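Local coordinates for protein pectinesterase A (Erwinia chrysanthemi, PDB 2NTP) that hydrolyses the methyl esters of pectin's galacturonate units, releasing methanol, and probably starts the maceration and soft rot of plant tissue, at residues Thr248-Ser252 against Asp253-Ala257; Lys117-Asp121 against Ser122-Lys126; Glu327-Gln330 against Ser331-Leu334; Gly310-Ser314 against Lys315-Gln319. All blocks are in the same frame, centred on the assembly; numbering follows the deposited sequence.

All four contacts are local, and they follow one another along the chain without nesting or crossing. Interaction 2 comes first. It closes two successive turns in the loop between helix 111-116 and strand 133-135. Interaction 1 follows, as the beta hairpin 248-257, and it touches the bound glycan. Its centre is about 30 Å from that of interaction 2. Interaction 4 closes a turn in the loop between strand 300-304, an outermost strand of the parallel ten-stranded sheet, and helix 322-325. Interaction 3 starts the last helix, 330-334, beside that same sheet. Interactions 2 and 3 lie on opposite sides of the chain's centre, about 45 Å apart between centres.

Interaction 1: residues Thr248-Ser252 against Asp253-Ala257; sequences TTTFS and DGRYA. With ADA (alpha-D-galactopyranuronic acid), chain C; ADA (alpha-D-galactopyranuronic acid), chain B.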
loop_
_atom_site.group_PDB
_atom_site.type_symbol
_atom_site.label_atom_id
_atom_site.label_comp_id
_atom_site.label_asym_id
_atom_site.label_seq_id
_atom_site.Cartn_x
_atom_site.Cartn_y
_atom_site.Cartn_z
ATOM N N THR A 248 -7.398 12.499 -9.918
ATOM C CA THR A 248 -7.454 13.889 -10.360
ATOM C C THR A 248 -6.054 14.249 -10.840
ATOM O O THR A 248 -5.064 14.071 -10.111
ATOM C CB THR A 248 -7.911 14.816 -9.232
ATOM O OG1 THR A 248 -9.196 14.391 -8.766
ATOM C CG2 THR A 248 -7.999 16.261 -9.716
ATOM N N THR A 249 -5.983 14.726 -12.080
ATOM C CA THR A 249 -4.724 14.938 -12.780
ATOM C C THR A 249 -4.808 16.248 -13.558
ATOM O O THR A 249 -5.851 16.562 -14.121
ATOM C CB THR A 249 -4.437 13.758 -13.740
ATOM O OG1 THR A 249 -4.383 12.531 -12.987
ATOM C CG2 THR A 249 -3.116 13.940 -14.484
ATOM N N THR A 250 -3.717 17.014 -13.558
ATOM C CA THR A 250 -3.656 18.259 -14.335
ATOM C C THR A 250 -3.308 17.975 -15.795
ATOM O O THR A 250 -2.239 17.419 -16.102
ATOM C CB THR A 250 -2.673 19.287 -13.720
ATOM O OG1 THR A 250 -3.160 19.705 -12.434
ATOM C CG2 THR A 250 -2.536 20.523 -14.619
ATOM N N PHE A 251 -4.236 18.344 -16.676
ATOM C CA PHE A 251 -4.068 18.258 -18.120
ATOM C C PHE A 251 -4.062 19.664 -18.693
ATOM O O PHE A 251 -4.326 20.633 -17.969
ATOM C CB PHE A 251 -5.206 17.449 -18.744
ATOM C CG PHE A 251 -5.265 16.033 -18.265
ATOM C CD1 PHE A 251 -4.362 15.089 -18.739
ATOM C CD2 PHE A 251 -6.222 15.644 -17.335
ATOM C CE1 PHE A 251 -4.409 13.772 -18.289
ATOM C CE2 PHE A 251 -6.282 14.331 -16.884
ATOM C CZ PHE A 251 -5.374 13.394 -17.361
ATOM N N SER A 252 -3.769 19.766 -19.987
ATOM C CA SER A 252 -3.796 21.042 -20.692
ATOM C C SER A 252 -5.176 21.708 -20.636
ATOM O O SER A 252 -5.260 22.938 -20.602
ATOM C CB SER A 252 -3.339 20.857 -22.138
ATOM O OG SER A 252 -4.154 19.916 -22.813
ATOM N N ASP A 253 -6.237 20.899 -20.598
ATOM C CA ASP A 253 -7.618 21.409 -20.573
ATOM C C ASP A 253 -8.278 21.315 -19.189
ATOM O O ASP A 253 -9.500 21.275 -19.069
ATOM C CB ASP A 253 -8.477 20.725 -21.647
ATOM C CG ASP A 253 -8.733 19.257 -21.353
ATOM O OD1 ASP A 253 -7.855 18.618 -20.726
ATOM O OD2 ASP A 253 -9.799 18.758 -21.759
ATOM N N GLY A 254 -7.457 21.283 -18.144
ATOM C CA GLY A 254 -7.968 21.359 -16.785
ATOM C C GLY A 254 -7.546 20.214 -15.886
ATOM O O GLY A 254 -6.772 19.336 -16.281
ATOM N N ARG A 255 -8.074 20.229 -14.669
ATOM C CA ARG A 255 -7.732 19.230 -13.669
ATOM C C ARG A 255 -8.952 18.359 -13.350
ATOM O O ARG A 255 -9.960 18.853 -12.826
ATOM C CB ARG A 255 -7.203 19.929 -12.420
ATOM C CG ARG A 255 -6.681 18.995 -11.380
ATOM C CD ARG A 255 -5.892 19.733 -10.329
ATOM N NE ARG A 255 -5.597 18.851 -9.206
ATOM C CZ ARG A 255 -4.615 17.954 -9.185
ATOM N NH1 ARG A 255 -3.803 17.804 -10.227
ATOM N NH2 ARG A 255 -4.446 17.201 -8.107
ATOM N N TYR A 256 -8.850 17.070 -13.663
ATOM C CA TYR A 256 -9.983 16.143 -13.553
ATOM C C TYR A 256 -9.517 14.685 -13.547
ATOM O O TYR A 256 -8.327 14.412 -13.709
ATOM C CB TYR A 256 -10.981 16.386 -14.698
ATOM C CG TYR A 256 -10.363 16.372 -16.081
ATOM C CD1 TYR A 256 -10.266 15.185 -16.808
ATOM C CD2 TYR A 256 -9.885 17.547 -16.673
ATOM C CE1 TYR A 256 -9.704 15.156 -18.078
ATOM C CE2 TYR A 256 -9.316 17.529 -17.951
ATOM C CZ TYR A 256 -9.229 16.329 -18.645
ATOM O OH TYR A 256 -8.668 16.293 -19.896
ATOM N N ALA A 257 -10.459 13.759 -13.360
ATOM C CA ALA A 257 -10.148 12.330 -13.300
ATOM C C ALA A 257 -9.513 11.823 -14.601
ATOM O O ALA A 257 -10.069 11.998 -15.688
ATOM C CB ALA A 257 -11.403 11.525 -12.962
HETATM C C1 ADA C . -7.763 9.482 -3.742
HETATM C C2 ADA C . -6.613 10.132 -2.962
HETATM C C3 ADA C . -6.881 11.624 -2.800
HETATM C C4 ADA C . -7.114 12.275 -4.164
HETATM C C5 ADA C . -8.263 11.566 -4.884
HETATM C C6 ADA C . -8.473 12.154 -6.248
HETATM O O2 ADA C . -6.476 9.535 -1.667
HETATM O O3 ADA C . -5.804 12.259 -2.099
HETATM O O4 ADA C . -5.936 12.191 -4.976
HETATM O O5 ADA C . -7.998 10.154 -4.992
HETATM O O6B ADA C . -8.387 11.403 -7.248
HETATM O O6A ADA C . -8.730 13.380 -6.325
HETATM C C1 ADA B . -5.305 13.387 -5.472
HETATM C C2 ADA B . -4.460 13.111 -6.717
HETATM C C3 ADA B . -3.243 12.250 -6.370
HETATM C C4 ADA B . -2.458 12.851 -5.200
HETATM C C5 ADA B . -3.401 13.090 -4.020
HETATM C C6 ADA B . -2.692 13.727 -2.855
HETATM O O2 ADA B . -5.279 12.442 -7.678
HETATM O O3 ADA B . -2.405 12.075 -7.525
HETATM O O4 ADA B . -1.875 14.109 -5.571
HETATM O O5 ADA B . -4.487 13.934 -4.432
HETATM O O6B ADA B . -1.574 13.289 -2.508
HETATM O O6A ADA B . -3.257 14.675 -2.273
HETATM O O HOH W 1 -2.635 15.413 -9.322
#
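Arg255 lies across Thr248 and Thr250, on the same face of a two-stranded hairpin. Its CG is anti to the backbone N (chi1 -174°), and the chain runs extended to NE. This carries the guanidinium over Thr248, whose CG2 methyl covers one face of it. NH1 of Arg255 donates to OG1 of Thr250 at 3.0 Å, tilted slightly from the guanidinium plane. NH1 also donates to a water that in turn donates to O of Thr248. Arg255 also touches the bound methyl galacturonate.

That carbonyl of Thr248 has a second donor, O2 of the chain B galacturonate, at 2.9 Å. The chain C galacturonate takes the other polar groups of Thr248. Its O6B accepts from N of Thr248 at 3.1 Å, and its O6A accepts from OG1 at 2.7 Å. The carboxylate is thus held by both oxygens, in agreement with Thr248 being a substrate-binding residue. OG1 of Thr249 is bonded to O of Pro247.

Backbone bonds join Thr249 with Tyr256 and Phe251 with Gly254, in both directions within each pair. A type I turn from Phe251 to Gly254 links the strands. On the other face, CD2 of Phe251 lies over the rim of the Tyr256 ring, 3.4 Å from CZ, with the ring planes 34° apart. OH of Tyr256 donates to the syn lone pair of OD1 of Asp253 at 2.6 Å, which ties the ring to the turn.

The hairpin pairs strand 248-251 with strand 256-257. Asp258 and Pro259 pack on Phe251, and Ala257 is bonded through its backbone to Lys285, at the end of strand 282-285.

Interaction 2: residues Lys117-Asp121 against Ser122-Lys126; sequences KSDSD and SSKIK
The ammonium of Lys124 reaches back to the start of the loop and is held there by two oxygens of the loop, with a third from Gln115. NZ of Lys124 donates to O of Lys117 at 2.8 Å. It also forms a salt bridge with OD1 of Asp119 at 2.9 Å, meeting that oxygen nearly along its C-O bond. CG of Lys124 is anti to the backbone N (chi1 -169°), and the extended chain passes beside CB of Lys117 on its way.

Lys117 runs to the other end of the contact. Its NZ donates to OG of Ser123 at 2.9 Å and to a water. OG of Ser123 in turn donates a hydrogen bond to OD1 of Asp121 at 2.6 Å. N of Ser123 donates to the same OD1 at 2.9 Å. Both donors come from one face of the carboxylate plane, the hydroxyl from well above it. A second water donates to OD1 and is hydrogen-bonded to OG of Ser122.

Two backbone bonds position these groups. N of Asp121 is bonded to O of Ser118, and N of Lys124 to O of Asp121. Further out, the third partner of NZ of Lys124 is O of Gln115, near the end of helix 111-116. Asn114 of that helix donates through ND2 to O of Ile125.

The arrangement is a pair of consecutive type I beta turns, Ser118 to Asp121 and Asp121 to Lys124, sharing Asp121. The second carries an Asx turn, from OD1 of Asp121 to N of Ser123.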
loop_
_atom_site.group_PDB
_atom_site.type_symbol
_atom_site.label_atom_id
_atom_site.label_comp_id
_atom_site.label_asym_id
_atom_site.label_seq_id
_atom_site.Cartn_x
_atom_site.Cartn_y
_atom_site.Cartn_z
ATOM N N LYS A 117 -15.843 10.862 16.553
ATOM C CA LYS A 117 -15.982 12.253 16.994
ATOM C C LYS A 117 -17.316 12.829 16.532
ATOM O O LYS A 117 -17.845 12.447 15.486
ATOM C CB LYS A 117 -14.827 13.116 16.484
ATOM C CG LYS A 117 -13.482 12.800 17.137
ATOM C CD LYS A 117 -12.381 13.735 16.646
ATOM C CE LYS A 117 -11.126 13.555 17.482
ATOM N NZ LYS A 117 -9.984 14.381 16.989
ATOM N N SER A 118 -17.860 13.747 17.326
ATOM C CA SER A 118 -19.088 14.440 16.966
ATOM C C SER A 118 -18.864 15.257 15.695
ATOM O O SER A 118 -17.768 15.780 15.478
ATOM C CB SER A 118 -19.524 15.351 18.115
ATOM O OG SER A 118 -19.740 14.597 19.298
ATOM N N ASP A 119 -19.890 15.356 14.854
ATOM C CA ASP A 119 -19.773 16.054 13.570
ATOM C C ASP A 119 -19.363 17.526 13.709
ATOM O O ASP A 119 -18.708 18.073 12.822
ATOM C CB ASP A 119 -21.067 15.939 12.756
ATOM C CG ASP A 119 -21.343 14.522 12.275
ATOM O OD1 ASP A 119 -20.435 13.667 12.341
ATOM O OD2 ASP A 119 -22.481 14.268 11.819
ATOM N N SER A 120 -19.749 18.159 14.814
ATOM C CA SER A 120 -19.408 19.567 15.055
ATOM C C SER A 120 -18.002 19.770 15.633
ATOM O O SER A 120 -17.552 20.916 15.781
ATOM C CB SER A 120 -20.452 20.232 15.964
ATOM O OG SER A 120 -20.403 19.689 17.264
ATOM N N ASP A 121 -17.318 18.670 15.955
ATOM C CA ASP A 121 -15.955 18.708 16.496
ATOM C C ASP A 121 -14.994 19.206 15.411
ATOM O O ASP A 121 -14.781 18.535 14.396
ATOM C CB ASP A 121 -15.550 17.316 17.008
ATOM C CG ASP A 121 -14.254 17.319 17.811
ATOM O OD1 ASP A 121 -13.384 18.188 17.587
ATOM O OD2 ASP A 121 -14.089 16.422 18.663
ATOM N N SER A 122 -14.429 20.394 15.624
ATOM C CA SER A 122 -13.534 21.015 14.644
ATOM C C SER A 122 -12.266 20.190 14.386
ATOM O O SER A 122 -11.594 20.390 13.370
ATOM C CB SER A 122 -13.157 22.441 15.071
ATOM O OG SER A 122 -12.420 22.425 16.280
ATOM N N SER A 123 -11.955 19.271 15.300
ATOM C CA SER A 123 -10.786 18.395 15.179
ATOM C C SER A 123 -11.084 17.121 14.377
ATOM O O SER A 123 -10.170 16.337 14.094
ATOM C CB SER A 123 -10.215 18.043 16.559
ATOM O OG SER A 123 -11.018 17.086 17.236
ATOM N N LYS A 124 -12.352 16.920 14.016
ATOM C CA LYS A 124 -12.745 15.775 13.182
ATOM C C LYS A 124 -12.306 16.003 11.737
ATOM O O LYS A 124 -12.759 16.937 11.074
ATOM C CB LYS A 124 -14.253 15.507 13.267
ATOM C CG LYS A 124 -14.684 14.178 12.645
ATOM C CD LYS A 124 -16.176 13.930 12.803
ATOM C CE LYS A 124 -16.540 12.523 12.344
ATOM N NZ LYS A 124 -17.951 12.174 12.676
ATOM N N ILE A 125 -11.418 15.133 11.266
ATOM C CA ILE A 125 -10.805 15.237 9.942
ATOM C C ILE A 125 -11.674 14.572 8.870
ATOM O O ILE A 125 -12.155 13.454 9.063
ATOM C CB ILE A 125 -9.370 14.618 9.963
ATOM C CG1 ILE A 125 -8.419 15.507 10.782
ATOM C CG2 ILE A 125 -8.832 14.410 8.551
ATOM C CD1 ILE A 125 -7.043 14.900 11.038
ATOM N N LYS A 126 -11.873 15.266 7.748
ATOM C CA LYS A 126 -12.616 14.720 6.607
ATOM C C LYS A 126 -11.705 13.969 5.632
ATOM O O LYS A 126 -12.104 12.955 5.057
ATOM C CB LYS A 126 -13.381 15.826 5.872
ATOM C CG LYS A 126 -14.654 16.261 6.580
ATOM C CD LYS A 126 -15.270 17.474 5.920
ATOM C CE LYS A 126 -16.512 17.923 6.669
ATOM N NZ LYS A 126 -17.012 19.236 6.178
HETATM O O HOH W 2 -9.017 13.092 14.659
HETATM O O HOH W 3 -12.022 20.682 18.166
#

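Interaction 3: residues Glu327-Gln330 against Ser331-Leu334; sequences EYTQ and SKVL
One salt bridge spans the contact, from NZ of Lys332 to OE1 of Glu327 at 2.8 Å. The lysine comes from the syn side of the carboxylate, 30° out of its plane. Both side chains bend at chi2 (-62° in Glu327), so the charged ends meet beside the start of the helix.

The hydrogen bonds begin the helix. Thr329 is the N-cap. Its OG1 accepts from N of Lys332 at 3.3 Å, since chi1 of 61° sets OG1 between the backbone N and the carbonyl carbon. OG1 also touches CG of Lys332. N of Val333 donates to O of Thr329 at 3.0 Å, and N of Leu334 to O of Gln330 at 2.9 Å.

The van der Waals contacts are few. CG of Gln330 touches CD1 of Leu334 at 3.7 Å, one turn on. CG2 of Val333 lies against O of Thr329 and C of Tyr328.

Helix 330-334 lies on the large parallel sheet. Leu334 packs on Phe164 of strand 162-166 and Leu184 of strand 182-186, and Val333 on Thr182. Tyr328 reaches strand 264-268. OH of Tyr218, just before strand 220-223, donates to O of Glu327.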
loop_
_atom_site.group_PDB
_atom_site.type_symbol
_atom_site.label_atom_id
_atom_site.label_comp_id
_atom_site.label_asym_id
_atom_site.label_seq_id
_atom_site.Cartn_x
_atom_site.Cartn_y
_atom_site.Cartn_z
ATOM N N GLU A 327 1.005 -15.381 -17.934
ATOM C CA GLU A 327 1.550 -14.048 -18.197
ATOM C C GLU A 327 1.822 -13.268 -16.912
ATOM O O GLU A 327 2.373 -12.165 -16.958
ATOM C CB GLU A 327 0.615 -13.243 -19.104
ATOM C CG GLU A 327 0.332 -13.877 -20.467
ATOM C CD GLU A 327 1.575 -14.049 -21.330
ATOM O OE1 GLU A 327 2.498 -13.210 -21.252
ATOM O OE2 GLU A 327 1.622 -15.030 -22.102
ATOM N N TYR A 328 1.440 -13.844 -15.774
ATOM C CA TYR A 328 1.554 -13.160 -14.480
ATOM C C TYR A 328 2.551 -13.817 -13.527
ATOM O O TYR A 328 2.398 -13.757 -12.303
ATOM C CB TYR A 328 0.173 -13.010 -13.835
ATOM C CG TYR A 328 -0.764 -12.126 -14.626
ATOM C CD1 TYR A 328 -1.622 -12.664 -15.586
ATOM C CD2 TYR A 328 -0.790 -10.747 -14.421
ATOM C CE1 TYR A 328 -2.483 -11.851 -16.324
ATOM C CE2 TYR A 328 -1.650 -9.927 -15.146
ATOM C CZ TYR A 328 -2.493 -10.484 -16.094
ATOM O OH TYR A 328 -3.343 -9.673 -16.812
ATOM N N THR A 329 3.578 -14.445 -14.096
ATOM C CA THR A 329 4.689 -14.982 -13.315
ATOM C C THR A 329 5.544 -13.823 -12.820
ATOM O O THR A 329 5.502 -12.734 -13.395
ATOM C CB THR A 329 5.579 -15.910 -14.161
ATOM O OG1 THR A 329 6.125 -15.168 -15.255
ATOM C CG2 THR A 329 4.775 -17.098 -14.705
ATOM N N GLN A 330 6.325 -14.056 -11.766
ATOM C CA GLN A 330 7.248 -13.038 -11.258
ATOM C C GLN A 330 8.184 -12.517 -12.357
ATOM O O GLN A 330 8.420 -11.312 -12.466
ATOM C CB GLN A 330 8.053 -13.571 -10.072
ATOM C CG GLN A 330 8.963 -12.525 -9.438
ATOM C CD GLN A 330 9.808 -13.081 -8.324
ATOM O OE1 GLN A 330 9.309 -13.756 -7.425
ATOM N NE2 GLN A 330 11.103 -12.792 -8.369
ATOM N N SER A 331 8.698 -13.430 -13.179
ATOM C CA SER A 331 9.595 -13.069 -14.276
ATOM C C SER A 331 8.959 -12.068 -15.246
ATOM O O SER A 331 9.599 -11.096 -15.658
ATOM C CB SER A 331 10.043 -14.326 -15.028
ATOM O OG SER A 331 10.863 -13.992 -16.132
ATOM N N LYS A 332 7.699 -12.305 -15.602
ATOM C CA LYS A 332 7.004 -11.438 -16.554
ATOM C C LYS A 332 6.611 -10.101 -15.934
ATOM O O LYS A 332 6.755 -9.055 -16.564
ATOM C CB LYS A 332 5.779 -12.135 -17.140
ATOM C CG LYS A 332 6.126 -13.308 -18.039
ATOM C CD LYS A 332 5.157 -13.431 -19.189
ATOM C CE LYS A 332 5.660 -14.441 -20.208
ATOM N NZ LYS A 332 5.170 -14.114 -21.575
ATOM N N VAL A 333 6.126 -10.143 -14.696
ATOM C CA VAL A 333 5.651 -8.934 -14.021
ATOM C C VAL A 333 6.804 -7.983 -13.689
ATOM O O VAL A 333 6.682 -6.767 -13.863
ATOM C CB VAL A 333 4.819 -9.275 -12.755
ATOM C CG1 VAL A 333 4.384 -8.007 -12.027
ATOM C CG2 VAL A 333 3.598 -10.099 -13.140
ATOM N N LEU A 334 7.925 -8.538 -13.231
ATOM C CA LEU A 334 9.059 -7.708 -12.793
ATOM C C LEU A 334 10.137 -7.500 -13.861
ATOM O O LEU A 334 11.063 -6.710 -13.671
ATOM C CB LEU A 334 9.666 -8.257 -11.497
ATOM C CG LEU A 334 8.744 -8.324 -10.274
ATOM C CD1 LEU A 334 9.517 -8.872 -9.094
ATOM C CD2 LEU A 334 8.131 -6.959 -9.925
#

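Interaction 4: residues Gly310-Ser314 against Lys315-Gln319; sequences GATVS and KDRRQ
The backbone makes a type I beta turn from Ser314 to Arg317, closed by N of Arg317 donating to O of Ser314 at 2.9 Å. OG of Ser314 adds a weak bond from N of Asp316 inside the turn. N of Ser314 is buried here and has no partner in the model.

Arg317 folds back along the incoming chain. Its side chain bends at chi3 (76°), and the guanidinium meets Gly310 end-on. NH2 and NH1 both donate to O of Gly310, at 2.8 Å and 2.9 Å. That carbonyl oxygen lies near the guanidinium plane, so a single acceptor is gripped by two nitrogens. O of Thr312 lies over one face of the group, 3.3 Å from its plane. NE is occupied by a salt bridge to Glu303 of strand 300-304, which would limit the rotation of the guanidinium further.

Gln319 reaches back in turn. Its NE2 donates to O of Arg317 at 2.9 Å, and CG rests on CG1 of Val313 at 3.8 Å. A water donates to O of Thr312 and accepts a weak bond from NE2.

This is a beta turn whose incoming arm is tied down by a buried arginine. Through Glu303, and a backbone bond between Gly310 and Met272, the loop is fastened to the last turns of the parallel beta-helix, the fold of pectinesterases.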
loop_
_atom_site.group_PDB
_atom_site.type_symbol
_atom_site.label_atom_id
_atom_site.label_comp_id
_atom_site.label_asym_id
_atom_site.label_seq_id
_atom_site.Cartn_x
_atom_site.Cartn_y
_atom_site.Cartn_z
ATOM N N GLY A 310 -15.083 -16.546 -0.144
ATOM C CA GLY A 310 -15.257 -15.335 -0.958
ATOM C C GLY A 310 -14.960 -15.524 -2.436
ATOM O O GLY A 310 -15.031 -14.575 -3.218
ATOM N N ALA A 311 -14.634 -16.753 -2.825
ATOM C CA ALA A 311 -14.196 -17.026 -4.195
ATOM C C ALA A 311 -15.310 -17.525 -5.112
ATOM O O ALA A 311 -15.259 -18.647 -5.612
ATOM C CB ALA A 311 -13.038 -18.001 -4.193
ATOM N N THR A 312 -16.307 -16.689 -5.348
ATOM C CA THR A 312 -17.367 -17.051 -6.289
ATOM C C THR A 312 -16.979 -16.709 -7.730
ATOM O O THR A 312 -16.259 -15.734 -7.977
ATOM C CB THR A 312 -18.683 -16.377 -5.922
ATOM O OG1 THR A 312 -18.465 -14.971 -5.783
ATOM C CG2 THR A 312 -19.201 -16.919 -4.606
ATOM N N VAL A 313 -17.443 -17.536 -8.667
ATOM C CA VAL A 313 -17.215 -17.325 -10.095
ATOM C C VAL A 313 -18.546 -16.969 -10.752
ATOM O O VAL A 313 -19.521 -17.721 -10.655
ATOM C CB VAL A 313 -16.575 -18.573 -10.785
ATOM C CG1 VAL A 313 -16.425 -18.355 -12.297
ATOM C CG2 VAL A 313 -15.222 -18.905 -10.162
ATOM N N SER A 314 -18.581 -15.803 -11.395
ATOM C CA SER A 314 -19.768 -15.317 -12.094
ATOM C C SER A 314 -19.347 -14.372 -13.212
ATOM O O SER A 314 -18.165 -14.049 -13.337
ATOM C CB SER A 314 -20.701 -14.591 -11.120
ATOM O OG SER A 314 -20.134 -13.365 -10.687
ATOM N N LYS A 315 -20.313 -13.927 -14.016
ATOM C CA LYS A 315 -20.046 -12.981 -15.102
ATOM C C LYS A 315 -19.493 -11.638 -14.609
ATOM O O LYS A 315 -18.833 -10.927 -15.362
ATOM C CB LYS A 315 -21.288 -12.777 -15.982
ATOM C CG LYS A 315 -22.565 -12.398 -15.240
ATOM C CD LYS A 315 -23.806 -12.604 -16.117
ATOM C CE LYS A 315 -24.135 -14.088 -16.304
ATOM N NZ LYS A 315 -25.307 -14.305 -17.207
ATOM N N ASP A 316 -19.756 -11.313 -13.343
ATOM C CA ASP A 316 -19.262 -10.079 -12.726
ATOM C C ASP A 316 -17.833 -10.230 -12.190
ATOM O O ASP A 316 -17.221 -9.256 -11.739
ATOM C CB ASP A 316 -20.195 -9.642 -11.589
ATOM C CG ASP A 316 -21.663 -9.689 -11.982
ATOM O OD1 ASP A 316 -22.270 -8.609 -12.149
ATOM O OD2 ASP A 316 -22.211 -10.807 -12.125
ATOM N N ARG A 317 -17.313 -11.452 -12.236
ATOM C CA ARG A 317 -15.954 -11.733 -11.783
ATOM C C ARG A 317 -15.196 -12.532 -12.835
ATOM O O ARG A 317 -15.193 -13.765 -12.822
ATOM C CB ARG A 317 -15.968 -12.433 -10.420
ATOM C CG ARG A 317 -16.313 -11.479 -9.279
ATOM C CD ARG A 317 -16.552 -12.195 -7.968
ATOM N NE ARG A 317 -15.309 -12.629 -7.329
ATOM C CZ ARG A 317 -15.218 -13.011 -6.058
ATOM N NH1 ARG A 317 -16.293 -12.989 -5.278
ATOM N NH2 ARG A 317 -14.049 -13.399 -5.557
ATOM N N ARG A 318 -14.571 -11.801 -13.754
ATOM C CA ARG A 318 -13.882 -12.406 -14.889
ATOM C C ARG A 318 -12.696 -13.256 -14.461
ATOM O O ARG A 318 -11.978 -12.920 -13.512
ATOM C CB ARG A 318 -13.441 -11.345 -15.902
ATOM C CG ARG A 318 -14.594 -10.583 -16.547
ATOM C CD ARG A 318 -14.551 -9.102 -16.194
ATOM N NE ARG A 318 -13.641 -8.385 -17.074
ATOM C CZ ARG A 318 -13.140 -7.172 -16.854
ATOM N NH1 ARG A 318 -13.436 -6.490 -15.752
ATOM N NH2 ARG A 318 -12.323 -6.644 -17.752
ATOM N N GLN A 319 -12.507 -14.357 -15.179
ATOM C CA GLN A 319 -11.485 -15.336 -14.860
ATOM C C GLN A 319 -10.464 -15.431 -15.978
ATOM O O GLN A 319 -10.813 -15.370 -17.161
ATOM C CB GLN A 319 -12.121 -16.709 -14.632
ATOM C CG GLN A 319 -13.239 -16.728 -13.589
ATOM C CD GLN A 319 -12.741 -16.492 -12.173
ATOM O OE1 GLN A 319 -11.737 -17.070 -11.750
ATOM N NE2 GLN A 319 -13.444 -15.640 -11.431
HETATM O O HOH W 4 -13.419 -15.903 -8.119
#